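Side-chain contact in putative nisin-resistance protein (Streptococcus agalactiae 515, PDB 4Y68), which probably acts as a membrane-associated peptidase of family S41 that recognises the lantibiotic nisin and confers resistance to it: residues G152-L157 with S303-R308. Residues are numbered along the deposited sequence; the frame is centred on the assembly and turned at random.
Sequences GLILDL and SWLKSR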
loop_
_atom_site.group_PDB
_atom_site.type_symbol
_atom_site.label_atom_id
_atom_site.label_comp_id
_atom_site.label_asym_id
_atom_site.label_seq_id
_atom_site.Cartn_x
_atom_site.Cartn_y
_atom_site.Cartn_z
ATOM N N GLY A 152 -16.466 -10.510 -17.799
ATOM C CA GLY A 152 -15.038 -10.374 -17.616
ATOM C C GLY A 152 -14.682 -8.978 -17.151
ATOM O O GLY A 152 -15.412 -8.033 -17.436
ATOM N N LEU A 153 -13.556 -8.848 -16.450
ATOM C CA LEU A 153 -13.133 -7.560 -15.887
ATOM C C LEU A 153 -11.693 -7.189 -16.264
ATOM O O LEU A 153 -10.827 -8.046 -16.419
ATOM C CB LEU A 153 -13.284 -7.592 -14.370
ATOM C CG LEU A 153 -14.728 -7.738 -13.871
ATOM C CD1 LEU A 153 -14.814 -8.125 -12.388
ATOM C CD2 LEU A 153 -15.488 -6.449 -14.117
ATOM N N ILE A 154 -11.444 -5.903 -16.446
ATOM C CA ILE A 154 -10.074 -5.422 -16.511
ATOM C C ILE A 154 -9.885 -4.487 -15.338
ATOM O O ILE A 154 -10.627 -3.524 -15.183
ATOM C CB ILE A 154 -9.744 -4.683 -17.815
ATOM C CG1 ILE A 154 -10.087 -5.554 -19.013
ATOM C CG2 ILE A 154 -8.261 -4.293 -17.836
ATOM C CD1 ILE A 154 -9.641 -4.977 -20.331
ATOM N N LEU A 155 -8.910 -4.807 -14.494
ATOM C CA LEU A 155 -8.613 -4.036 -13.304
ATOM C C LEU A 155 -7.334 -3.304 -13.579
ATOM O O LEU A 155 -6.308 -3.929 -13.751
ATOM C CB LEU A 155 -8.447 -4.932 -12.091
ATOM C CG LEU A 155 -9.615 -5.837 -11.710
ATOM C CD1 LEU A 155 -9.250 -6.602 -10.450
ATOM C CD2 LEU A 155 -10.882 -5.022 -11.512
ATOM N N ASP A 156 -7.392 -1.982 -13.611
ATOM C CA ASP A 156 -6.255 -1.180 -14.036
ATOM C C ASP A 156 -5.629 -0.462 -12.844
ATOM O O ASP A 156 -6.234 0.452 -12.260
ATOM C CB ASP A 156 -6.687 -0.181 -15.116
ATOM C CG ASP A 156 -5.531 0.650 -15.643
ATOM O OD1 ASP A 156 -4.342 0.292 -15.388
ATOM O OD2 ASP A 156 -5.819 1.659 -16.320
ATOM N N LEU A 157 -4.416 -0.905 -12.501
ATOM C CA LEU A 157 -3.645 -0.377 -11.381
ATOM C C LEU A 157 -2.486 0.493 -11.850
ATOM O O LEU A 157 -1.641 0.860 -11.034
ATOM C CB LEU A 157 -3.100 -1.527 -10.503
ATOM C CG LEU A 157 -4.132 -2.449 -9.811
ATOM C CD1 LEU A 157 -3.506 -3.752 -9.346
ATOM C CD2 LEU A 157 -4.854 -1.770 -8.655
ATOM N N SER A 303 -8.220 -9.348 -25.610
ATOM C CA SER A 303 -8.137 -10.566 -26.390
ATOM C C SER A 303 -8.099 -11.766 -25.462
ATOM O O SER A 303 -8.823 -12.736 -25.678
ATOM C CB SER A 303 -6.919 -10.562 -27.308
ATOM O OG SER A 303 -5.756 -10.845 -26.572
ATOM N N TRP A 304 -7.276 -11.696 -24.418
ATOM C CA TRP A 304 -7.216 -12.793 -23.457
ATOM C C TRP A 304 -8.596 -13.015 -22.865
ATOM O O TRP A 304 -9.060 -14.147 -22.786
ATOM C CB TRP A 304 -6.197 -12.529 -22.346
ATOM C CG TRP A 304 -6.198 -13.617 -21.332
ATOM C CD1 TRP A 304 -5.693 -14.877 -21.488
ATOM C CD2 TRP A 304 -6.758 -13.569 -20.006
ATOM N NE1 TRP A 304 -5.887 -15.610 -20.338
ATOM C CE2 TRP A 304 -6.539 -14.835 -19.414
ATOM C CE3 TRP A 304 -7.415 -12.577 -19.261
ATOM C CZ2 TRP A 304 -6.957 -15.142 -18.113
ATOM C CZ3 TRP A 304 -7.827 -12.880 -17.963
ATOM C CH2 TRP A 304 -7.599 -14.159 -17.407
ATOM N N LEU A 305 -9.272 -11.931 -22.499
ATOM C CA LEU A 305 -10.596 -12.050 -21.887
ATOM C C LEU A 305 -11.589 -12.714 -22.839
ATOM O O LEU A 305 -12.423 -13.512 -22.403
ATOM C CB LEU A 305 -11.126 -10.683 -21.446
ATOM C CG LEU A 305 -10.469 -10.042 -20.224
ATOM C CD1 LEU A 305 -11.016 -8.644 -20.024
ATOM C CD2 LEU A 305 -10.710 -10.887 -18.986
ATOM N N LYS A 306 -11.495 -12.389 -24.129
ATOM C CA LYS A 306 -12.375 -12.998 -25.136
ATOM C C LYS A 306 -12.235 -14.513 -25.142
ATOM O O LYS A 306 -13.224 -15.231 -25.041
ATOM C CB LYS A 306 -12.088 -12.452 -26.542
ATOM C CG LYS A 306 -12.432 -10.979 -26.729
ATOM C CD LYS A 306 -12.088 -10.485 -28.141
ATOM C CE LYS A 306 -11.774 -8.973 -28.162
ATOM N NZ LYS A 306 -10.320 -8.656 -28.422
ATOM N N SER A 307 -11.005 -14.989 -25.251
ATOM C CA SER A 307 -10.724 -16.423 -25.263
ATOM C C SER A 307 -11.309 -17.157 -24.065
ATOM O O SER A 307 -11.706 -18.313 -24.181
ATOM C CB SER A 307 -9.216 -16.676 -25.300
ATOM O OG SER A 307 -8.685 -16.762 -23.984
ATOM N N ARG A 308 -11.359 -16.504 -22.907
ATOM C CA ARG A 308 -11.816 -17.190 -21.703
ATOM C C ARG A 308 -13.330 -17.064 -21.532
ATOM O O ARG A 308 -13.967 -17.929 -20.936
ATOM C CB ARG A 308 -11.064 -16.664 -20.473
ATOM C CG ARG A 308 -9.564 -17.041 -20.450
ATOM C CD ARG A 308 -9.302 -18.381 -19.734
ATOM N NE ARG A 308 -9.087 -18.194 -18.299
ATOM C CZ ARG A 308 -7.957 -18.484 -17.648
ATOM N NH1 ARG A 308 -6.916 -19.011 -18.293
ATOM N NH2 ARG A 308 -7.872 -18.250 -16.340
#
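L305, on helix 297-308, sets its two methyl groups against strand 152-156. CD1 of L305 lies 3.4 Å from CG1 of I154, a close approach for two carbons. The side chains meet at a slant, and I154 CD1 is also near L305 CD1, at 3.9 Å. The second touch is to the backbone of the strand. The carbonyl oxygen of L153 sits 3.7 Å from L305 CD1 and 3.8 Å from L305 CD2, so both branches of the leucine rest near it. No hydrogen bond crosses the contact. The L153 side chain leaves from the other side of the strand and meets L119 and V216 there. L305 also covers part of the G152 backbone, without close contact.

CG1 of I154 reaches the leucine because it stands beside the backbone N and anti to the carbonyl carbon (chi1 -54°). Strand 152-156 is an inner strand of the mixed sheet in the S41 peptidase domain, parallel to both neighbours, 118-122 and 218-222. The C-terminal helix packs on one face of this sheet. I118 of the adjoining strand also touches L305, and S301 and Q302, earlier in the helix, touch I154.

Farther out, side chains add to the backbone bonds of the last helical turn. S307 OG donates to W304 O at 2.9 Å, in the carbonyl plane and on a lone pair. R308 N reaches the same W304 O at 3.3 Å, so this oxygen has two donors. The R308 guanidinium turns one face to the rim of the W304 ring at CZ2, which lies 3.5 Å above the guanidinium plane and over its centre; the two planes are steeply inclined. R308 CG lies 3.7 Å above the W304 ring, toward its rim.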